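Local coordinates for nascent polypeptide-associated complex protein (Methanothermobacter marburgensis, PDB 1TR8) that probably contacts nascent chains as they emerge from the ribosome, as a homodimer that also binds ribosomal RNA, at residues E59-V72 / R80-L94. Sequence-based numbering, arbitrary orientation.
Sequences EAEMEIPEDDIELV and REDATRALQETGGDL
R80 O is gripped twice, by T84 OG1 at 2.7 Å and by T84 N at 2.9 Å, the two donors arriving from opposite faces of its carbonyl plane. The same OG1 lies against I69, 3.6 Å from I69 CD1, while CG2 of T84, anti to its own backbone N, meets I64 CD1. I69 packs as a knob in the hole formed by R80, A83, T84 and L87 of helix 80-89. A valine in place of T84 would probably leave R80 O with the backbone N as its one donor from this residue. R80 bends at chi3 (-84°) and brings NH1 to E66 OE1 at 2.8 Å, a salt bridge in the guanidinium plane but above the carboxylate plane; I69 CG2 lies over one guanidinium face. Deeper in, L87 CD1 meets I64 CG2 at 3.6 Å and also touches V72 CG2, which presses tightly on L94 CD1. A water donates to both D68 OD2 and G92 O, joining helix 66-72 to the turn after helix 80-89. That helix ends in a Schellman motif, with G91 at C-prime, and M62, a selenomethionine, lays SE 3.8 Å from Q88 CA and CE against G91 CA. Helix 66-72 crosses helix 80-89 at 114°, and with helix 94-100 packing on L71 and L87 the three form the compact bundle of a UBA domain.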
ATOM      1  N   GLU A  59      -5.477  10.024  -8.702  1.00 60.87           N
ATOM      2  CA  GLU A  59      -5.860  11.429  -8.889  1.00 60.73           C
ATOM      3  C   GLU A  59      -5.930  12.154  -7.553  1.00 58.33           C
ATOM      4  O   GLU A  59      -6.234  11.537  -6.547  1.00 58.17           O
ATOM      5  CB  GLU A  59      -7.220  11.491  -9.598  1.00 60.95           C
ATOM      6  CG  GLU A  59      -7.092  11.742 -11.090  1.00 68.57           C
ATOM      7  CD  GLU A  59      -7.791  10.693 -11.938  1.00 74.78           C
ATOM      8  OE1 GLU A  59      -9.031  10.552 -11.783  1.00 78.50           O
ATOM      9  OE2 GLU A  59      -7.088  10.025 -12.749  1.00 75.27           O
ATOM     10  N   ALA A  60      -5.670  13.457  -7.526  1.00 57.94           N
ATOM     11  CA  ALA A  60      -5.784  14.184  -6.272  1.00 58.50           C
ATOM     12  C   ALA A  60      -7.244  14.191  -5.808  1.00 58.52           C
ATOM     13  O   ALA A  60      -8.153  14.470  -6.591  1.00 56.44           O
ATOM     14  CB  ALA A  60      -5.257  15.586  -6.404  1.00 58.62           C
ATOM     15  N   GLU A  61      -7.433  13.787  -4.556  1.00 59.58           N
ATOM     16  CA  GLU A  61      -8.739  13.687  -3.889  1.00 61.12           C
ATOM     17  C   GLU A  61      -8.976  14.966  -3.075  1.00 60.75           C
ATOM     18  O   GLU A  61      -8.327  15.181  -2.063  1.00 59.75           O
ATOM     19  CB  GLU A  61      -8.754  12.427  -2.995  1.00 60.70           C
ATOM     20  CG  GLU A  61      -9.854  12.333  -1.930  1.00 62.97           C
ATOM     21  CD  GLU A  61     -11.208  11.868  -2.455  1.00 68.82           C
ATOM     22  OE1 GLU A  61     -11.273  10.866  -3.211  1.00 73.41           O
ATOM     23  OE2 GLU A  61     -12.229  12.466  -2.045  1.00 73.34           O
HETATM   24  N   MSE A  62      -9.833  15.856  -3.564  1.00 61.67           N
HETATM   25  CA  MSE A  62     -10.030  17.148  -2.908  1.00 63.46           C
HETATM   26  C   MSE A  62     -11.327  17.847  -3.294  1.00 64.06           C
HETATM   27  O   MSE A  62     -11.975  17.497  -4.293  1.00 65.32           O
HETATM   28  CB  MSE A  62      -8.879  18.074  -3.264  1.00 63.84           C
HETATM   29  CG  MSE A  62      -8.653  18.160  -4.772  0.70 66.50           C
HETATM   30 SE   MSE A  62      -7.247  19.421  -5.218  0.70 71.12          SE
HETATM   31  CE  MSE A  62      -5.815  18.711  -4.076  0.70 71.43           C
ATOM     32  N   GLU A  63     -11.679  18.847  -2.492  1.00 63.72           N
ATOM     33  CA  GLU A  63     -12.835  19.691  -2.745  1.00 64.53           C
ATOM     34  C   GLU A  63     -12.402  20.902  -3.562  1.00 62.56           C
ATOM     35  O   GLU A  63     -11.502  21.645  -3.170  1.00 61.19           O
ATOM     36  CB  GLU A  63     -13.437  20.217  -1.437  1.00 65.28           C
ATOM     37  CG  GLU A  63     -14.192  19.241  -0.554  1.00 66.22           C
ATOM     38  CD  GLU A  63     -14.666  19.933   0.727  1.00 69.30           C
ATOM     39  OE1 GLU A  63     -14.680  21.195   0.758  1.00 70.51           O
ATOM     40  OE2 GLU A  63     -14.990  19.227   1.709  1.00 70.88           O
ATOM     41  N   ILE A  64     -13.030  21.081  -4.712  1.00 61.97           N
ATOM     42  CA  ILE A  64     -12.735  22.211  -5.579  1.00 61.15           C
ATOM     43  C   ILE A  64     -13.925  23.170  -5.569  1.00 60.39           C
ATOM     44  O   ILE A  64     -15.041  22.811  -5.984  1.00 59.19           O
ATOM     45  CB  ILE A  64     -12.502  21.713  -6.999  1.00 61.15           C
ATOM     46  CG1 ILE A  64     -11.451  20.605  -6.999  1.00 62.72           C
ATOM     47  CG2 ILE A  64     -12.076  22.872  -7.879  1.00 61.19           C
ATOM     48  CD1 ILE A  64     -11.865  19.413  -7.811  1.00 65.33           C
ATOM     49  N   PRO A  65     -13.687  24.397  -5.118  1.00 59.84           N
ATOM     50  CA  PRO A  65     -14.748  25.400  -5.092  1.00 59.82           C
ATOM     51  C   PRO A  65     -15.337  25.682  -6.475  1.00 58.85           C
ATOM     52  O   PRO A  65     -14.602  25.922  -7.421  1.00 59.21           O
ATOM     53  CB  PRO A  65     -14.053  26.650  -4.526  1.00 60.62           C
ATOM     54  CG  PRO A  65     -12.778  26.149  -3.847  1.00 60.16           C
ATOM     55  CD  PRO A  65     -12.414  24.894  -4.558  1.00 60.29           C
ATOM     56  N   GLU A  66     -16.659  25.633  -6.580  1.00 58.29           N
ATOM     57  CA  GLU A  66     -17.378  25.932  -7.815  1.00 58.41           C
ATOM     58  C   GLU A  66     -16.886  27.207  -8.478  1.00 57.52           C
ATOM     59  O   GLU A  66     -16.621  27.239  -9.685  1.00 55.57           O
ATOM     60  CB  GLU A  66     -18.878  26.070  -7.518  1.00 59.16           C
ATOM     61  CG  GLU A  66     -19.786  25.935  -8.731  1.00 60.01           C
ATOM     62  CD  GLU A  66     -20.060  24.490  -9.087  1.00 62.56           C
ATOM     63  OE1 GLU A  66     -19.167  23.838  -9.641  1.00 65.47           O
ATOM     64  OE2 GLU A  66     -21.173  23.994  -8.818  1.00 67.01           O
ATOM     65  N   ASP A  67     -16.796  28.259  -7.676  1.00 57.27           N
ATOM     66  CA  ASP A  67     -16.389  29.566  -8.171  1.00 57.98           C
ATOM     67  C   ASP A  67     -14.982  29.530  -8.761  1.00 57.44           C
ATOM     68  O   ASP A  67     -14.711  30.209  -9.740  1.00 58.84           O
ATOM     69  CB  ASP A  67     -16.526  30.623  -7.071  1.00 58.27           C
ATOM     70  CG  ASP A  67     -17.966  30.847  -6.666  1.00 61.98           C
ATOM     71  OD1 ASP A  67     -18.869  30.300  -7.343  1.00 67.87           O
ATOM     72  OD2 ASP A  67     -18.299  31.546  -5.682  1.00 67.36           O
ATOM     73  N   ASP A  68     -14.108  28.686  -8.233  1.00 56.97           N
ATOM     74  CA  ASP A  68     -12.785  28.534  -8.819  1.00 57.56           C
ATOM     75  C   ASP A  68     -12.822  27.793 -10.135  1.00 57.31           C
ATOM     76  O   ASP A  68     -12.140  28.179 -11.069  1.00 58.65           O
ATOM     77  CB  ASP A  68     -11.884  27.780  -7.862  1.00 58.91           C
ATOM     78  CG  ASP A  68     -11.569  28.573  -6.617  1.00 60.44           C
ATOM     79  OD1 ASP A  68     -12.127  29.681  -6.454  1.00 63.41           O
ATOM     80  OD2 ASP A  68     -10.769  28.159  -5.758  1.00 64.53           O
ATOM     81  N   ILE A  69     -13.612  26.728 -10.214  1.00 56.95           N
ATOM     82  CA  ILE A  69     -13.818  26.019 -11.485  1.00 57.33           C
ATOM     83  C   ILE A  69     -14.363  26.973 -12.533  1.00 56.55           C
ATOM     84  O   ILE A  69     -13.820  27.051 -13.617  1.00 55.91           O
ATOM     85  CB  ILE A  69     -14.770  24.824 -11.306  1.00 56.56           C
ATOM     86  CG1 ILE A  69     -14.141  23.805 -10.356  1.00 58.72           C
ATOM     87  CG2 ILE A  69     -15.066  24.140 -12.647  1.00 57.23           C
ATOM     88  CD1 ILE A  69     -15.094  22.720  -9.923  1.00 57.91           C
ATOM     89  N   GLU A  70     -15.398  27.723 -12.174  1.00 57.60           N
ATOM     90  CA  GLU A  70     -16.017  28.721 -13.059  1.00 58.92           C
ATOM     91  C   GLU A  70     -15.006  29.740 -13.570  1.00 58.34           C
ATOM     92  O   GLU A  70     -14.940  30.003 -14.763  1.00 57.47           O
ATOM     93  CB  GLU A  70     -17.142  29.456 -12.328  1.00 59.40           C
ATOM     94  CG  GLU A  70     -18.419  28.646 -12.237  1.00 62.42           C
ATOM     95  CD  GLU A  70     -19.450  29.278 -11.317  1.00 64.71           C
ATOM     96  OE1 GLU A  70     -19.385  30.516 -11.067  1.00 70.62           O
ATOM     97  OE2 GLU A  70     -20.336  28.525 -10.844  1.00 70.09           O
ATOM     98  N   LEU A  71     -14.211  30.286 -12.659  1.00 59.13           N
ATOM     99  CA  LEU A  71     -13.204  31.303 -12.999  1.00 59.99           C
ATOM    100  C   LEU A  71     -12.186  30.781 -14.014  1.00 60.12           C
ATOM    101  O   LEU A  71     -11.881  31.427 -15.023  1.00 58.78           O
ATOM    102  CB  LEU A  71     -12.481  31.767 -11.734  1.00 59.85           C
ATOM    103  CG  LEU A  71     -11.776  33.126 -11.779  1.00 62.10           C
ATOM    104  CD1 LEU A  71     -11.846  33.781 -10.422  1.00 64.82           C
ATOM    105  CD2 LEU A  71     -10.341  33.011 -12.196  1.00 66.27           C
ATOM    106  N   VAL A  72     -11.718  29.561 -13.780  1.00 60.37           N
ATOM    107  CA  VAL A  72     -10.747  28.949 -14.680  1.00 60.86           C
ATOM    108  C   VAL A  72     -11.357  28.663 -16.064  1.00 60.63           C
ATOM    109  O   VAL A  72     -10.720  28.881 -17.085  1.00 59.65           O
ATOM    110  CB  VAL A  72     -10.160  27.640 -14.087  1.00 61.16           C
ATOM    111  CG1 VAL A  72      -9.182  27.001 -15.062  1.00 62.86           C
ATOM    112  CG2 VAL A  72      -9.477  27.902 -12.768  1.00 61.49           C
ATOM    113  N   ARG A  80     -15.443  21.974 -18.183  1.00 57.94           N
ATOM    114  CA  ARG A  80     -15.570  21.806 -16.759  1.00 58.76           C
ATOM    115  C   ARG A  80     -14.584  20.746 -16.338  1.00 59.01           C
ATOM    116  O   ARG A  80     -13.944  20.872 -15.304  1.00 59.30           O
ATOM    117  CB  ARG A  80     -16.985  21.369 -16.413  1.00 58.53           C
ATOM    118  CG  ARG A  80     -17.240  21.261 -14.939  1.00 60.39           C
ATOM    119  CD  ARG A  80     -18.705  21.352 -14.591  1.00 62.24           C
ATOM    120  NE  ARG A  80     -19.156  22.736 -14.493  1.00 66.64           N
ATOM    121  CZ  ARG A  80     -19.184  23.428 -13.356  1.00 67.53           C
ATOM    122  NH1 ARG A  80     -18.757  22.871 -12.223  1.00 67.15           N
ATOM    123  NH2 ARG A  80     -19.600  24.694 -13.360  1.00 66.05           N
ATOM    124  N   GLU A  81     -14.541  19.681 -17.133  1.00 58.65           N
ATOM    125  CA  GLU A  81     -13.638  18.551 -16.969  1.00 59.51           C
ATOM    126  C   GLU A  81     -12.157  18.939 -16.860  1.00 58.83           C
ATOM    127  O   GLU A  81     -11.479  18.592 -15.895  1.00 59.09           O
ATOM    128  CB  GLU A  81     -13.833  17.610 -18.167  1.00 59.83           C
ATOM    129  CG  GLU A  81     -12.932  16.396 -18.156  1.00 62.96           C
ATOM    130  CD  GLU A  81     -13.222  15.432 -19.288  1.00 64.59           C
ATOM    131  OE1 GLU A  81     -13.578  15.892 -20.407  1.00 72.17           O
ATOM    132  OE2 GLU A  81     -13.097  14.210 -19.043  1.00 67.53           O
ATOM    133  N   ASP A  82     -11.647  19.651 -17.853  1.00 57.81           N
ATOM    134  CA  ASP A  82     -10.250  20.093 -17.817  1.00 57.39           C
ATOM    135  C   ASP A  82      -9.959  21.101 -16.723  1.00 56.96           C
ATOM    136  O   ASP A  82      -8.882  21.099 -16.144  1.00 58.12           O
ATOM    137  CB  ASP A  82      -9.849  20.698 -19.163  1.00 57.84           C
ATOM    138  CG  ASP A  82      -9.956  19.715 -20.292  1.00 59.32           C
ATOM    139  OD1 ASP A  82      -9.969  18.490 -20.031  1.00 60.81           O
ATOM    140  OD2 ASP A  82     -10.057  20.081 -21.477  1.00 67.35           O
ATOM    141  N   ALA A  83     -10.882  22.018 -16.468  1.00 56.85           N
ATOM    142  CA  ALA A  83     -10.655  23.023 -15.427  1.00 56.57           C
ATOM    143  C   ALA A  83     -10.544  22.315 -14.089  1.00 56.55           C
ATOM    144  O   ALA A  83      -9.677  22.599 -13.271  1.00 56.30           O
ATOM    145  CB  ALA A  83     -11.784  24.073 -15.414  1.00 55.28           C
ATOM    146  N   THR A  84     -11.407  21.328 -13.902  1.00 56.76           N
ATOM    147  CA  THR A  84     -11.451  20.597 -12.647  1.00 57.88           C
ATOM    148  C   THR A  84     -10.171  19.782 -12.477  1.00 56.75           C
ATOM    149  O   THR A  84      -9.510  19.822 -11.444  1.00 57.57           O
ATOM    150  CB  THR A  84     -12.731  19.730 -12.651  1.00 58.93           C
ATOM    151  OG1 THR A  84     -13.874  20.596 -12.614  1.00 56.27           O
ATOM    152  CG2 THR A  84     -12.856  18.906 -11.404  1.00 61.08           C
ATOM    153  N   ARG A  85      -9.757  19.111 -13.535  1.00 57.51           N
ATOM    154  CA  ARG A  85      -8.486  18.379 -13.513  1.00 57.97           C
ATOM    155  C   ARG A  85      -7.257  19.287 -13.336  1.00 56.16           C
ATOM    156  O   ARG A  85      -6.379  19.023 -12.533  1.00 56.68           O
ATOM    157  CB  ARG A  85      -8.339  17.544 -14.782  1.00 58.04           C
ATOM    158  CG  ARG A  85      -7.016  16.778 -14.844  1.00 61.07           C
ATOM    159  CD  ARG A  85      -6.900  15.805 -16.032  1.00 64.66           C
ATOM    160  NE  ARG A  85      -7.430  16.389 -17.264  1.00 69.40           N
ATOM    161  CZ  ARG A  85      -8.385  15.847 -18.012  1.00 73.28           C
ATOM    162  NH1 ARG A  85      -8.931  14.688 -17.683  1.00 74.74           N
ATOM    163  NH2 ARG A  85      -8.789  16.470 -19.109  1.00 75.57           N
ATOM    164  N   ALA A  86      -7.219  20.408 -14.032  1.00 55.58           N
ATOM    165  CA  ALA A  86      -6.164  21.392 -13.811  1.00 55.69           C
ATOM    166  C   ALA A  86      -6.008  21.798 -12.345  1.00 54.67           C
ATOM    167  O   ALA A  86      -4.892  21.899 -11.832  1.00 54.53           O
ATOM    168  CB  ALA A  86      -6.420  22.628 -14.648  1.00 56.30           C
ATOM    169  N   LEU A  87      -7.125  22.100 -11.698  1.00 55.16           N
ATOM    170  CA  LEU A  87      -7.126  22.571 -10.303  1.00 55.42           C
ATOM    171  C   LEU A  87      -6.728  21.455  -9.341  1.00 55.23           C
ATOM    172  O   LEU A  87      -6.079  21.696  -8.333  1.00 56.34           O
ATOM    173  CB  LEU A  87      -8.511  23.110  -9.941  1.00 55.15           C
ATOM    174  CG  LEU A  87      -8.797  24.575 -10.262  1.00 55.62           C
ATOM    175  CD1 LEU A  87     -10.307  24.831 -10.343  1.00 54.21           C
ATOM    176  CD2 LEU A  87      -8.171  25.494  -9.229  1.00 55.49           C
ATOM    177  N   GLN A  88      -7.172  20.234  -9.638  1.00 56.05           N
ATOM    178  CA  GLN A  88      -6.709  19.036  -8.944  1.00 55.72           C
ATOM    179  C   GLN A  88      -5.183  18.965  -9.065  1.00 55.14           C
ATOM    180  O   GLN A  88      -4.500  18.814  -8.067  1.00 53.76           O
ATOM    181  CB  GLN A  88      -7.303  17.749  -9.554  1.00 55.37           C
ATOM    182  CG  GLN A  88      -8.774  17.386  -9.257  1.00 56.44           C
ATOM    183  CD  GLN A  88      -9.209  16.038  -9.915  1.00 58.71           C
ATOM    184  OE1 GLN A  88      -9.210  14.974  -9.267  1.00 63.14           O
ATOM    185  NE2 GLN A  88      -9.553  16.084 -11.200  1.00 60.15           N
ATOM    186  N   GLU A  89      -4.672  19.074 -10.297  1.00 55.54           N
ATOM    187  CA  GLU A  89      -3.223  19.008 -10.579  1.00 55.93           C
ATOM    188  C   GLU A  89      -2.397  20.028  -9.794  1.00 55.26           C
ATOM    189  O   GLU A  89      -1.295  19.724  -9.369  1.00 56.24           O
ATOM    190  CB  GLU A  89      -2.894  19.206 -12.072  1.00 56.82           C
ATOM    191  CG  GLU A  89      -3.105  17.998 -12.973  1.00 58.04           C
ATOM    192  CD  GLU A  89      -2.060  16.906 -12.815  1.00 61.21           C
ATOM    193  OE1 GLU A  89      -0.870  17.209 -12.543  1.00 63.09           O
ATOM    194  OE2 GLU A  89      -2.440  15.726 -13.000  1.00 62.21           O
ATOM    195  N   THR A  90      -2.891  21.248  -9.631  1.00 54.93           N
ATOM    196  CA  THR A  90      -2.137  22.281  -8.901  1.00 54.58           C
ATOM    197  C   THR A  90      -2.502  22.433  -7.414  1.00 54.40           C
ATOM    198  O   THR A  90      -2.194  23.451  -6.796  1.00 53.93           O
ATOM    199  CB  THR A  90      -2.350  23.631  -9.577  1.00 54.90           C
ATOM    200  OG1 THR A  90      -3.711  24.066  -9.403  1.00 54.57           O
ATOM    201  CG2 THR A  90      -2.170  23.508 -11.074  1.00 55.34           C
ATOM    202  N   GLY A  91      -3.233  21.477  -6.857  1.00 54.19           N
ATOM    203  CA  GLY A  91      -3.725  21.602  -5.489  1.00 54.26           C
ATOM    204  C   GLY A  91      -4.607  22.807  -5.191  1.00 54.08           C
ATOM    205  O   GLY A  91      -4.529  23.410  -4.124  1.00 54.08           O
ATOM    206  N   GLY A  92      -5.476  23.168  -6.121  1.00 55.41           N
ATOM    207  CA  GLY A  92      -6.373  24.316  -5.906  1.00 55.81           C
ATOM    208  C   GLY A  92      -5.775  25.709  -6.151  1.00 56.23           C
ATOM    209  O   GLY A  92      -6.444  26.723  -5.959  1.00 54.78           O
ATOM    210  N   ASP A  93      -4.534  25.765  -6.617  1.00 56.10           N
ATOM    211  CA  ASP A  93      -3.906  27.032  -6.930  1.00 56.78           C
ATOM    212  C   ASP A  93      -4.432  27.542  -8.258  1.00 57.64           C
ATOM    213  O   ASP A  93      -4.261  26.914  -9.313  1.00 56.92           O
ATOM    214  CB  ASP A  93      -2.392  26.892  -6.980  1.00 57.02           C
ATOM    215  CG  ASP A  93      -1.687  28.231  -7.100  1.00 59.58           C
ATOM    216  OD1 ASP A  93      -2.004  29.036  -8.010  1.00 61.34           O
ATOM    217  OD2 ASP A  93      -0.773  28.554  -6.321  1.00 65.02           O
ATOM    218  N   LEU A  94      -5.068  28.704  -8.184  1.00 58.61           N
ATOM    219  CA  LEU A  94      -5.806  29.259  -9.311  1.00 60.92           C
ATOM    220  C   LEU A  94      -4.873  29.844 -10.369  1.00 59.48           C
ATOM    221  O   LEU A  94      -5.034  29.596 -11.550  1.00 60.73           O
ATOM    222  CB  LEU A  94      -6.762  30.336  -8.784  1.00 61.23           C
ATOM    223  CG  LEU A  94      -7.981  30.644  -9.642  1.00 65.66           C
ATOM    224  CD1 LEU A  94      -8.902  29.442  -9.822  1.00 69.81           C
ATOM    225  CD2 LEU A  94      -8.751  31.761  -8.985  1.00 66.92           C
TER
HETATM  226  O   HOH W   1      -9.071  26.035  -5.752  1.00 58.33           O